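Local coordinates for putative sugar ABC transporter (Yersinia enterocolitica subsp. enterocolitica 8081, PDB 5ULB), which binds 5-Se-methyl-5-seleno-ribofuranose and probably serves as the periplasmic methylthioribose-binding component of a sugar ABC importer, at residues V24-N27 with D32-T35; K51-L56 with Q74-I79; L42-K47 with V268-V273; R63-V68 with D86-E91; L148-A151 with P155-R158. One frame throughout, in Å; residues are numbered along the deposited sequence.

Contact 1 of 5, residues V24-N27 with D32-T35; sequences VIRN and DNTT
Arg26, closing strand 21-26, and Thr34, in the first turn of helix 32-48, keep their backbones well apart, Arg26 CA lying 8.0 Å from Thr34 CA, and only side chains bridge the interval. The Arg26 chain stretches out with CG anti to the backbone N (chi1 176°), which carries an edge of its guanidinium up to the helix start. Arg26 NE at 2.9 Å and Arg26 NH2 at 3.0 Å grip the single atom Thr34 OG1 side-on, near the guanidinium plane. Sharing one acceptor bends both bonds, that from NE to an N-H...O angle of 132°. Thr34 OG1 is also hydrogen-bonded to Asp31 OD1, just before the helix. This is the opening turn of the beta-alpha-beta unit 21-26, 32-48, 51-56, at the C-terminal ends of the parallel strands, where periplasmic sugar-binding proteins of this fold hold their ligand. Asn33 lines that pocket and touches the bound seleno-sugar; Arg26, bonded through NH1 to Ser82, probably helps to position it from the second shell. Asn33 OD1 takes a straighter bond from Arg26 NH2, 2.8 Å and 154°, on a lone pair and in the carbonyl plane, with amide and guanidinium nearly coplanar. A water accepts from Arg26 NH1 and donates to Asn33 OD1 at 2.7 Å, giving this oxygen a second donor. The methyl Thr34 CG2 lies alongside, 3.6 Å from Arg26 NE.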
# COMPACT_ATOMS: atom_id res chain seq x y z
N VAL A 24 -7.61 0.29 13.74
CA VAL A 24 -7.25 0.27 12.32
C VAL A 24 -7.99 -0.88 11.64
O VAL A 24 -7.86 -2.05 12.12
CB VAL A 24 -5.74 0.10 12.17
CG1 VAL A 24 -5.31 0.10 10.72
CG2 VAL A 24 -5.00 1.11 13.02
N ILE A 25 -8.76 -0.63 10.62
CA ILE A 25 -9.53 -1.65 9.90
C ILE A 25 -9.06 -1.56 8.46
O ILE A 25 -9.24 -0.52 7.79
CB ILE A 25 -11.02 -1.49 10.06
CG1 ILE A 25 -11.48 -1.37 11.51
CG2 ILE A 25 -11.67 -2.73 9.40
CD1 ILE A 25 -11.56 0.00 12.06
N ARG A 26 -8.54 -2.67 7.95
CA ARG A 26 -7.99 -2.75 6.59
C ARG A 26 -8.75 -3.85 5.85
O ARG A 26 -8.90 -4.99 6.33
CB ARG A 26 -6.50 -2.90 6.56
CG ARG A 26 -5.87 -3.08 5.19
CD ARG A 26 -4.42 -2.66 5.21
NE ARG A 26 -3.74 -3.10 4.02
CZ ARG A 26 -2.85 -2.38 3.31
NH1 ARG A 26 -2.77 -1.04 3.39
NH2 ARG A 26 -2.21 -2.99 2.36
N ASN A 27 -9.21 -3.55 4.61
CA ASN A 27 -10.04 -4.44 3.83
C ASN A 27 -9.29 -5.44 2.97
O ASN A 27 -9.61 -5.59 1.79
CB ASN A 27 -10.99 -3.59 2.98
CG ASN A 27 -12.17 -4.32 2.44
OD1 ASN A 27 -12.65 -5.33 2.99
ND2 ASN A 27 -12.77 -3.75 1.37
N ASP A 32 1.99 -9.10 2.16
CA ASP A 32 3.15 -8.40 2.65
C ASP A 32 2.92 -6.87 2.75
O ASP A 32 3.47 -6.23 3.68
CB ASP A 32 4.37 -8.64 1.81
CG ASP A 32 4.88 -10.07 1.85
OD1 ASP A 32 4.44 -10.86 2.71
OD2 ASP A 32 5.85 -10.33 1.04
N ASN A 33 2.18 -6.31 1.80
CA ASN A 33 1.95 -4.86 1.86
C ASN A 33 1.17 -4.53 3.13
O ASN A 33 1.51 -3.61 3.85
CB ASN A 33 1.19 -4.42 0.59
CG ASN A 33 1.10 -2.91 0.48
OD1 ASN A 33 0.11 -2.31 0.86
ND2 ASN A 33 2.15 -2.34 -0.21
N THR A 34 0.09 -5.29 3.37
CA THR A 34 -0.69 -5.13 4.52
C THR A 34 0.10 -5.32 5.82
O THR A 34 -0.05 -4.56 6.80
CB THR A 34 -1.93 -6.10 4.48
OG1 THR A 34 -2.76 -5.71 3.40
CG2 THR A 34 -2.68 -6.09 5.79
N THR A 35 0.89 -6.38 5.86
CA THR A 35 1.68 -6.67 7.00
C THR A 35 2.61 -5.46 7.39
O THR A 35 2.73 -5.09 8.56
CB THR A 35 2.49 -8.00 6.84
OG1 THR A 35 1.51 -9.02 6.57
CG2 THR A 35 3.37 -8.28 7.98
O HOH W 1 -0.29 0.06 2.18

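Contact 2 of 5, residues K51-L56 with Q74-I79; sequences KVDTFL and QKYDGI
Asp53 and Tyr76 make the tight part of this contact: Tyr76 OH donates to Asp53 OD2 over a very short 2.5 Å. The carboxylate stands almost upright to the phenol ring, their planes 86° apart, and OD2 arrives at the ring's edge, close to its plane. Asp53 CB follows behind, 3.4 Å from Tyr76 OH. The backbones stay far apart, Asp53 CA and Tyr76 CA being 9.6 Å from each other, because strand 21-26 runs between strands 51-56 and 78-82 in the parallel sheet. Tyr76 therefore reaches across strand 21-26, resting on Lys21 and Ala23. It follows helix 61-73, the connection from strand 51-56 to strand 78-82, whose end Lys75 closes with positive phi in a Schellman motif. Phe55 meets the hydroxyl more loosely, with Tyr76 OH at the edge of its ring and 4.0 Å from Phe55 CZ; that ring also meets Phe67. On the solvent side, exposed Lys51, two residues back on the same strand, folds its extended chain round at the tip to form a salt bridge, Lys51 NZ to Asp53 OD1 at 3.0 Å, on the syn lone pair of Asp53 OD1. Between ammonium and phenol, the carboxylate would probably remain ionised.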
# COMPACT_ATOMS: atom_id res chain seq x y z
N LYS A 51 -2.77 2.95 22.38
CA LYS A 51 -3.15 1.53 22.15
C LYS A 51 -3.66 1.48 20.72
O LYS A 51 -4.52 2.26 20.34
CB LYS A 51 -4.21 1.16 23.12
CG LYS A 51 -4.78 -0.24 22.94
CD LYS A 51 -5.68 -0.70 24.07
CE LYS A 51 -6.34 -2.08 23.96
NZ LYS A 51 -5.53 -3.13 23.42
N VAL A 52 -3.17 0.55 19.92
CA VAL A 52 -3.55 0.40 18.52
C VAL A 52 -4.11 -1.04 18.39
O VAL A 52 -3.36 -2.00 18.58
CB VAL A 52 -2.41 0.59 17.57
CG1 VAL A 52 -2.84 0.30 16.12
CG2 VAL A 52 -1.84 1.99 17.71
N ASP A 53 -5.36 -1.14 18.00
CA ASP A 53 -6.05 -2.39 17.77
C ASP A 53 -6.27 -2.53 16.26
O ASP A 53 -6.93 -1.67 15.69
CB ASP A 53 -7.40 -2.44 18.51
CG ASP A 53 -7.27 -2.51 20.03
OD1 ASP A 53 -6.21 -2.89 20.54
OD2 ASP A 53 -8.31 -2.21 20.71
N THR A 54 -5.82 -3.57 15.66
CA THR A 54 -5.86 -3.82 14.24
C THR A 54 -6.80 -4.96 13.84
O THR A 54 -6.91 -5.96 14.53
CB THR A 54 -4.46 -4.02 13.59
OG1 THR A 54 -3.87 -5.18 14.11
CG2 THR A 54 -3.53 -2.88 13.92
N PHE A 55 -7.46 -4.79 12.69
CA PHE A 55 -8.52 -5.70 12.24
C PHE A 55 -8.37 -5.81 10.71
O PHE A 55 -8.27 -4.78 10.01
CB PHE A 55 -9.90 -5.15 12.57
CG PHE A 55 -10.11 -4.92 14.00
CD1 PHE A 55 -10.54 -5.95 14.83
CD2 PHE A 55 -9.84 -3.65 14.58
CE1 PHE A 55 -10.76 -5.67 16.24
CE2 PHE A 55 -10.06 -3.39 15.88
CZ PHE A 55 -10.46 -4.47 16.72
N LEU A 56 -8.38 -7.04 10.21
CA LEU A 56 -8.32 -7.33 8.75
C LEU A 56 -9.56 -8.07 8.32
O LEU A 56 -9.96 -9.04 8.96
CB LEU A 56 -7.13 -8.21 8.39
CG LEU A 56 -5.80 -7.46 8.46
CD1 LEU A 56 -4.65 -8.41 8.24
CD2 LEU A 56 -5.71 -6.29 7.51
N GLN A 74 -17.57 1.01 20.23
CA GLN A 74 -16.61 0.92 21.30
C GLN A 74 -16.03 2.26 21.69
O GLN A 74 -15.30 2.37 22.66
CB GLN A 74 -15.50 -0.05 20.93
CG GLN A 74 -15.98 -1.57 20.89
CD GLN A 74 -16.40 -2.24 22.22
OE1 GLN A 74 -16.55 -1.55 23.23
NE2 GLN A 74 -16.63 -3.56 22.22
N LYS A 75 -16.33 3.29 20.90
CA LYS A 75 -15.88 4.67 21.26
C LYS A 75 -14.35 4.80 21.29
O LYS A 75 -13.75 5.40 22.19
CB LYS A 75 -16.48 5.18 22.59
CG LYS A 75 -17.98 5.26 22.52
CD LYS A 75 -18.63 5.79 23.82
CE LYS A 75 -18.28 7.26 24.12
NZ LYS A 75 -19.02 7.80 25.34
N TYR A 76 -13.71 4.19 20.30
CA TYR A 76 -12.29 4.48 20.06
C TYR A 76 -12.09 5.99 19.93
O TYR A 76 -12.99 6.70 19.46
CB TYR A 76 -11.81 3.74 18.84
CG TYR A 76 -11.46 2.30 19.06
CD1 TYR A 76 -12.41 1.32 18.95
CD2 TYR A 76 -10.19 1.91 19.36
CE1 TYR A 76 -12.12 -0.03 19.17
CE2 TYR A 76 -9.85 0.59 19.60
CZ TYR A 76 -10.85 -0.38 19.46
OH TYR A 76 -10.53 -1.73 19.67
N ASP A 77 -10.88 6.46 20.28
CA ASP A 77 -10.56 7.88 20.10
C ASP A 77 -10.27 8.21 18.63
O ASP A 77 -10.56 9.35 18.21
CB ASP A 77 -9.34 8.18 20.93
CG ASP A 77 -9.63 8.04 22.42
OD1 ASP A 77 -10.47 8.78 22.99
OD2 ASP A 77 -9.11 7.04 22.99
N GLY A 78 -9.76 7.26 17.89
CA GLY A 78 -9.53 7.46 16.49
C GLY A 78 -9.64 6.21 15.72
O GLY A 78 -9.51 5.08 16.32
N ILE A 79 -9.90 6.30 14.42
CA ILE A 79 -10.04 5.19 13.51
C ILE A 79 -9.23 5.47 12.26
O ILE A 79 -9.26 6.61 11.76
CB ILE A 79 -11.51 4.91 13.19
CG1 ILE A 79 -12.27 4.34 14.40
CG2 ILE A 79 -11.65 3.94 11.99
CD1 ILE A 79 -13.74 4.17 14.29

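Contact 3 of 5, residues L42-K47 with V268-V273; sequences LKEGKK and VNLRLV
Glu44 and Arg271 supply the charged part of this helix-helix contact. Arg271 NE donates to Glu44 OE2 at 3.0 Å in a nearly straight salt bridge (161°), with the oxygen close to the guanidinium plane but the nitrogen coming from above the carboxylate plane. The glutamate gets there by bending at chi2 (80°), whereas the arginine chain is extended from CG to NE. A water links the remaining ends, donating to Glu44 OE1 at 2.7 Å and accepting from Arg271 NH2 at 3.0 Å, so both carboxylate oxygens are engaged. Arg271 NH1 is hydrogen-bonded to the carbonyl oxygens of Ser320 and Asp322, tying the C-terminal stretch to the same arginine. The helices concerned, 32-48 and 262-278, belong to the same lobe of the two-lobed periplasmic binding protein fold, though the second comes over two hundred residues later; it also packs on strands 102-106 and 285-294. Their short segments run at 39° with axes 8.9 Å apart. Apolar packing fills the interval: Leu270 points at the facing helix, its CD1 3.9 Å from Glu44 CG, the aliphatic stem of the acid. Leu270 CG lies 3.8 Å from Gly45 N, directly against backbone where no side chain intervenes.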
# COMPACT_ATOMS: atom_id res chain seq x y z
N LEU A 42 1.27 0.37 14.11
CA LEU A 42 1.53 -0.11 15.47
C LEU A 42 2.75 0.57 16.10
O LEU A 42 2.76 1.03 17.22
CB LEU A 42 1.70 -1.63 15.50
CG LEU A 42 1.93 -2.26 16.86
CD1 LEU A 42 0.69 -2.13 17.74
CD2 LEU A 42 2.26 -3.73 16.64
N LYS A 43 3.85 0.66 15.30
CA LYS A 43 5.11 1.24 15.80
C LYS A 43 4.92 2.70 16.11
O LYS A 43 5.39 3.21 17.16
CB LYS A 43 6.25 1.00 14.78
CG LYS A 43 7.59 1.55 15.28
CD LYS A 43 8.71 1.31 14.27
CE LYS A 43 9.81 2.30 14.41
NZ LYS A 43 10.91 1.52 14.88
N GLU A 44 4.21 3.43 15.24
CA GLU A 44 4.04 4.85 15.49
C GLU A 44 3.12 5.06 16.68
O GLU A 44 3.37 5.94 17.48
CB GLU A 44 3.51 5.51 14.21
CG GLU A 44 3.63 7.05 14.23
CD GLU A 44 5.05 7.53 13.91
OE1 GLU A 44 6.04 6.71 13.83
OE2 GLU A 44 5.23 8.75 13.74
N GLY A 45 2.05 4.26 16.80
CA GLY A 45 1.26 4.38 17.97
C GLY A 45 1.94 4.09 19.28
O GLY A 45 1.79 4.82 20.27
N LYS A 46 2.77 3.03 19.27
CA LYS A 46 3.55 2.71 20.44
C LYS A 46 4.47 3.86 20.85
O LYS A 46 4.57 4.19 22.02
CB LYS A 46 4.37 1.45 20.18
CG LYS A 46 5.18 0.90 21.33
CD LYS A 46 5.87 -0.40 21.07
CE LYS A 46 6.72 -0.76 22.26
NZ LYS A 46 7.99 -1.29 21.65
N LYS A 47 5.09 4.51 19.83
CA LYS A 47 5.97 5.66 20.10
C LYS A 47 5.23 6.76 20.88
O LYS A 47 5.76 7.42 21.74
CB LYS A 47 6.55 6.18 18.79
CG LYS A 47 7.44 7.35 18.87
CD LYS A 47 7.80 8.00 17.53
CE LYS A 47 8.70 9.26 17.78
NZ LYS A 47 8.95 10.04 16.53
N VAL A 268 2.18 7.61 8.89
CA VAL A 268 1.62 8.92 8.63
C VAL A 268 0.15 8.95 8.95
O VAL A 268 -0.33 10.01 9.42
CB VAL A 268 2.01 9.32 7.20
CG1 VAL A 268 1.13 10.43 6.68
CG2 VAL A 268 3.50 9.66 7.13
N ASN A 269 -0.60 7.92 8.59
CA ASN A 269 -2.02 7.93 9.01
C ASN A 269 -2.17 8.02 10.51
O ASN A 269 -3.09 8.73 10.96
CB ASN A 269 -2.74 6.70 8.39
CG ASN A 269 -3.16 6.97 6.94
OD1 ASN A 269 -4.29 7.49 6.74
ND2 ASN A 269 -2.31 6.72 5.94
N LEU A 270 -1.33 7.39 11.28
CA LEU A 270 -1.37 7.55 12.74
C LEU A 270 -1.07 8.98 13.12
O LEU A 270 -1.72 9.53 13.99
CB LEU A 270 -0.44 6.48 13.39
CG LEU A 270 -0.59 6.27 14.87
CD1 LEU A 270 0.06 7.35 15.70
CD2 LEU A 270 -1.96 5.93 15.31
N ARG A 271 0.01 9.56 12.55
CA ARG A 271 0.36 10.95 12.85
C ARG A 271 -0.84 11.88 12.62
O ARG A 271 -1.11 12.80 13.40
CB ARG A 271 1.54 11.43 11.98
CG ARG A 271 2.82 10.73 12.23
CD ARG A 271 3.89 11.30 11.29
NE ARG A 271 5.09 10.48 11.29
CZ ARG A 271 6.12 10.66 10.47
NH1 ARG A 271 6.11 11.61 9.59
NH2 ARG A 271 7.16 9.89 10.55
N LEU A 272 -1.55 11.69 11.50
CA LEU A 272 -2.72 12.48 11.19
C LEU A 272 -3.82 12.38 12.25
O LEU A 272 -4.37 13.35 12.66
CB LEU A 272 -3.25 12.16 9.78
CG LEU A 272 -2.36 12.68 8.63
CD1 LEU A 272 -2.65 11.90 7.36
CD2 LEU A 272 -2.66 14.15 8.45
N VAL A 273 -4.10 11.12 12.66
CA VAL A 273 -5.08 10.95 13.74
C VAL A 273 -4.64 11.54 15.03
O VAL A 273 -5.43 12.16 15.74
CB VAL A 273 -5.44 9.47 13.85
CG1 VAL A 273 -6.28 9.19 15.07
CG2 VAL A 273 -6.18 9.02 12.65
O HOH W 2 8.01 7.65 12.30

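Contact 4 of 5, residues R63-V68 with D86-E91; sequences RFQDFV and DPYSTE
Apolar packing, an aromatic pair and an amide stacked on a ring, joins helix 61-73 to the turn leading into helix 89-98, next to the C-terminal ends of the parallel strands. Tyr88 supplies the surface on one side, Phe64 and Gln65 on the other. The Gln65 amide lies flat over one face of the Tyr88 ring, the planes only 9° apart, with Gln65 CD 3.5 Å from Tyr88 CG. Further back along the same chain, Gln65 CG makes a CH-pi contact 3.9 Å from the ring centroid. Gln65 OE1 overhangs the root of the ring, 3.3 Å from Tyr88 CB. The Phe64 ring meets Tyr88 rim to rim, Phe64 CD2 3.6 Å from Tyr88 CE1 with the planes at 49°, so neither ring covers the other. Tyr88 follows a cis-proline, Pro87, and its CG sits between the backbone N and the carbonyl carbon (chi1 56°), turning the ring toward helix 61-73. Asp61 binds both polar ends, its OD1 the Tyr88 hydroxyl and its carbonyl O Gln65 NE2; the backbone N of Arg85 also meets that hydroxyl. With no hydrogen bond across the two segments, dispersion and the amide-ring stack hold them, while the bonds to Asp61 probably set how ring and amide lie.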
# COMPACT_ATOMS: atom_id res chain seq x y z
N ARG A 63 -17.52 -8.07 6.51
CA ARG A 63 -16.70 -8.19 7.74
C ARG A 63 -16.02 -6.84 7.99
O ARG A 63 -15.94 -6.38 9.15
CB ARG A 63 -15.69 -9.29 7.59
CG ARG A 63 -16.37 -10.69 7.50
CD ARG A 63 -15.47 -11.92 7.48
NE ARG A 63 -14.95 -12.15 8.82
CZ ARG A 63 -13.75 -11.81 9.23
NH1 ARG A 63 -13.45 -12.10 10.51
NH2 ARG A 63 -12.89 -11.20 8.41
N PHE A 64 -15.56 -6.12 6.94
CA PHE A 64 -14.99 -4.79 7.06
C PHE A 64 -15.97 -3.85 7.76
O PHE A 64 -15.65 -3.19 8.77
CB PHE A 64 -14.64 -4.26 5.69
CG PHE A 64 -13.99 -2.87 5.75
CD1 PHE A 64 -12.62 -2.77 5.96
CD2 PHE A 64 -14.70 -1.76 5.55
CE1 PHE A 64 -12.05 -1.54 5.94
CE2 PHE A 64 -14.12 -0.51 5.57
CZ PHE A 64 -12.82 -0.41 5.79
N GLN A 65 -17.21 -3.77 7.25
CA GLN A 65 -18.22 -2.99 7.84
C GLN A 65 -18.55 -3.32 9.28
O GLN A 65 -18.69 -2.39 10.13
CB GLN A 65 -19.48 -2.94 6.98
CG GLN A 65 -19.31 -2.31 5.59
CD GLN A 65 -20.49 -2.51 4.77
OE1 GLN A 65 -21.50 -1.78 4.84
NE2 GLN A 65 -20.39 -3.53 3.88
N ASP A 66 -18.63 -4.63 9.54
CA ASP A 66 -18.89 -5.01 10.96
C ASP A 66 -17.74 -4.52 11.90
O ASP A 66 -18.01 -4.00 12.98
CB ASP A 66 -19.00 -6.53 11.04
CG ASP A 66 -20.25 -7.08 10.40
OD1 ASP A 66 -21.24 -6.32 10.14
OD2 ASP A 66 -20.20 -8.35 10.25
N PHE A 67 -16.48 -4.66 11.46
CA PHE A 67 -15.37 -4.19 12.24
C PHE A 67 -15.43 -2.70 12.49
O PHE A 67 -15.16 -2.21 13.59
CB PHE A 67 -14.02 -4.59 11.73
CG PHE A 67 -13.67 -6.04 11.86
CD1 PHE A 67 -13.78 -6.70 13.01
CD2 PHE A 67 -13.03 -6.67 10.80
CE1 PHE A 67 -13.34 -8.01 13.14
CE2 PHE A 67 -12.54 -7.97 10.95
CZ PHE A 67 -12.73 -8.64 12.12
N VAL A 68 -15.77 -1.95 11.47
CA VAL A 68 -15.84 -0.49 11.65
C VAL A 68 -16.97 -0.05 12.56
O VAL A 68 -16.81 0.77 13.48
CB VAL A 68 -15.83 0.29 10.30
CG1 VAL A 68 -15.91 1.78 10.56
CG2 VAL A 68 -14.72 -0.11 9.38
N ASP A 86 -16.51 1.49 -2.18
CA ASP A 86 -17.90 1.85 -2.45
C ASP A 86 -18.76 0.59 -2.37
O ASP A 86 -18.29 -0.50 -2.63
CB ASP A 86 -17.99 2.39 -3.93
CG ASP A 86 -17.62 3.90 -4.05
OD1 ASP A 86 -18.07 4.69 -3.18
OD2 ASP A 86 -16.96 4.20 -5.06
N PRO A 87 -20.01 0.73 -1.99
CA PRO A 87 -20.78 2.00 -1.81
C PRO A 87 -20.78 2.51 -0.41
O PRO A 87 -21.29 3.63 -0.16
CB PRO A 87 -22.22 1.54 -2.12
CG PRO A 87 -22.26 0.15 -1.67
CD PRO A 87 -20.91 -0.45 -2.05
N TYR A 88 -20.24 1.73 0.51
CA TYR A 88 -20.53 1.99 1.95
C TYR A 88 -19.58 2.99 2.68
O TYR A 88 -19.92 3.44 3.80
CB TYR A 88 -20.58 0.63 2.71
CG TYR A 88 -19.27 -0.12 2.50
CD1 TYR A 88 -18.17 0.20 3.23
CD2 TYR A 88 -19.15 -1.14 1.48
CE1 TYR A 88 -16.96 -0.45 3.06
CE2 TYR A 88 -17.94 -1.75 1.26
CZ TYR A 88 -16.81 -1.42 2.08
OH TYR A 88 -15.61 -2.00 1.82
N SER A 89 -18.39 3.20 2.13
CA SER A 89 -17.39 3.86 2.93
C SER A 89 -17.71 5.30 3.28
O SER A 89 -17.40 5.77 4.39
CB SER A 89 -15.95 3.76 2.35
OG SER A 89 -15.49 2.43 2.40
N THR A 90 -18.35 6.00 2.34
CA THR A 90 -18.67 7.39 2.66
C THR A 90 -19.58 7.51 3.87
O THR A 90 -19.35 8.38 4.71
CB THR A 90 -19.28 8.05 1.42
OG1 THR A 90 -18.35 8.06 0.33
CG2 THR A 90 -19.69 9.45 1.64
N GLU A 91 -20.71 6.79 3.93
CA GLU A 91 -21.65 6.92 5.02
C GLU A 91 -20.98 6.40 6.28
O GLU A 91 -21.22 6.91 7.36
CB GLU A 91 -22.96 6.15 4.72
CG GLU A 91 -23.84 7.01 3.82
CD GLU A 91 -24.43 8.19 4.60
OE1 GLU A 91 -24.38 9.33 4.13
OE2 GLU A 91 -24.89 7.95 5.74

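Contact 5 of 5, residues L148-A151 with P155-R158; sequences LWVA and PMER
The sugar pocket is lined here by the loop after strand 143-148 and by the first turn of helix 154-169; Val150, Pro155 and Met156 all touch the bound seleno-sugar. Trp149 ties loop to helix by donating from NE1 to Met156 O at 2.9 Å, an almost straight bond (167°). The oxygen lies in the indole plane, yet the donor stands 45° above the carbonyl plane and so misses the lone pairs. With CG anti to the backbone N (chi1 -179°), the tryptophan swings its five-membered ring toward the helix. Met156, modelled as selenomethionine, runs alongside the indole, pointing the other way, and makes a Met-aromatic contact: its SE sits oblique to that ring, 4.1 Å from the centroid and 3.5 Å from Trp149 CD1. Such a turn from the C-terminal end of a strand into a helix is where the periplasmic binding protein fold places ligand residues. Met156 also touches Thr212 and Trp213 of the pocket. Packing is tight at Val150 O, which lies 3.1 Å from Met156 CB and is buried without any polar partner. Val150 CG1 meets Met156 CG more loosely at 4.1 Å. On the outer side, the Glu157 side chain is modelled in two positions, and the approach of its carboxylate to the six-membered ring of Trp149 is doubtful.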
# COMPACT_ATOMS: atom_id res chain seq x y z
N LEU A 148 -1.77 -8.14 -14.02
CA LEU A 148 -2.27 -8.70 -12.71
C LEU A 148 -2.93 -7.55 -11.98
O LEU A 148 -2.30 -6.53 -11.67
CB LEU A 148 -1.13 -9.26 -11.88
CG LEU A 148 -0.07 -10.08 -12.63
CD1 LEU A 148 1.10 -10.47 -11.73
CD2 LEU A 148 -0.68 -11.32 -13.28
N TRP A 149 -4.25 -7.68 -11.73
CA TRP A 149 -5.05 -6.56 -11.35
C TRP A 149 -6.42 -7.10 -10.79
O TRP A 149 -6.83 -8.18 -11.21
CB TRP A 149 -5.36 -5.69 -12.59
CG TRP A 149 -6.16 -4.45 -12.43
CD1 TRP A 149 -5.76 -3.25 -11.93
CD2 TRP A 149 -7.59 -4.32 -12.66
NE1 TRP A 149 -6.82 -2.43 -11.89
CE2 TRP A 149 -7.97 -3.00 -12.35
CE3 TRP A 149 -8.55 -5.18 -13.20
CZ2 TRP A 149 -9.23 -2.53 -12.54
CZ3 TRP A 149 -9.81 -4.74 -13.35
CH2 TRP A 149 -10.12 -3.43 -13.03
N VAL A 150 -7.01 -6.38 -9.91
CA VAL A 150 -8.39 -6.69 -9.37
C VAL A 150 -9.23 -5.44 -9.38
O VAL A 150 -8.79 -4.40 -8.93
CB VAL A 150 -8.30 -7.39 -8.01
CG1 VAL A 150 -7.64 -6.54 -6.94
CG2 VAL A 150 -9.65 -7.86 -7.54
N ALA A 151 -10.48 -5.59 -9.81
CA ALA A 151 -11.39 -4.44 -9.86
C ALA A 151 -11.85 -4.01 -8.49
O ALA A 151 -11.90 -4.77 -7.54
CB ALA A 151 -12.58 -4.78 -10.69
N PRO A 155 -7.20 2.26 -5.45
CA PRO A 155 -5.92 2.29 -6.14
C PRO A 155 -5.97 1.53 -7.45
O PRO A 155 -5.27 1.92 -8.43
CB PRO A 155 -4.98 1.62 -5.15
CG PRO A 155 -5.87 0.81 -4.20
CD PRO A 155 -7.02 1.68 -4.09
N MSE A 156 -6.71 0.44 -7.47
CA MSE A 156 -6.80 -0.38 -8.67
C MSE A 156 -7.51 0.41 -9.75
O MSE A 156 -7.11 0.32 -10.96
CB MSE A 156 -7.49 -1.69 -8.39
CG MSE A 156 -6.66 -2.63 -7.51
SE MSE A 156 -5.21 -3.33 -8.49
CE MSE A 156 -4.03 -3.83 -7.01
N GLU A 157 -8.55 1.13 -9.47
CA GLU A 157 -9.23 1.84 -10.53
C GLU A 157 -8.35 3.00 -11.06
O GLU A 157 -8.32 3.24 -12.28
CB GLU A 157 -10.63 2.24 -10.09
CG GLU A 157 -11.61 0.98 -9.94
CD GLU A 157 -11.93 0.05 -11.24
OE1 GLU A 157 -12.49 -1.13 -10.94
OE2 GLU A 157 -11.63 0.44 -12.57
N ARG A 158 -7.59 3.67 -10.18
CA ARG A 158 -6.69 4.71 -10.68
C ARG A 158 -5.54 4.16 -11.50
O ARG A 158 -5.14 4.75 -12.51
CB ARG A 158 -6.17 5.49 -9.52
CG ARG A 158 -7.24 6.40 -8.78
CD ARG A 158 -6.54 7.21 -7.68
NE ARG A 158 -6.07 6.52 -6.59
CZ ARG A 158 -6.73 6.25 -5.40
NH1 ARG A 158 -8.01 6.75 -5.22
NH2 ARG A 158 -6.10 5.38 -4.35

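Contact 1 closes first, over a four-residue turn between strand 21-26 and helix 32-48. That helix then opens contact 3, whose partner comes more than two hundred residues later; contacts 2, 4 and 5 all nest inside this long loop. Contacts 2 and 4 cross, because helix 61-73 begins contact 4 before residues 74-79 complete contact 2; Phe55 and Phe67 pack between them. Contact 1 touches both: Val24 pairs by backbone with strand 51-56, and Asn27 packs on Phe64. Contact 5 closes a short turn of its own in the other half of the sheet, so contacts 1 and 5 reach the sugar from different parts of the fold.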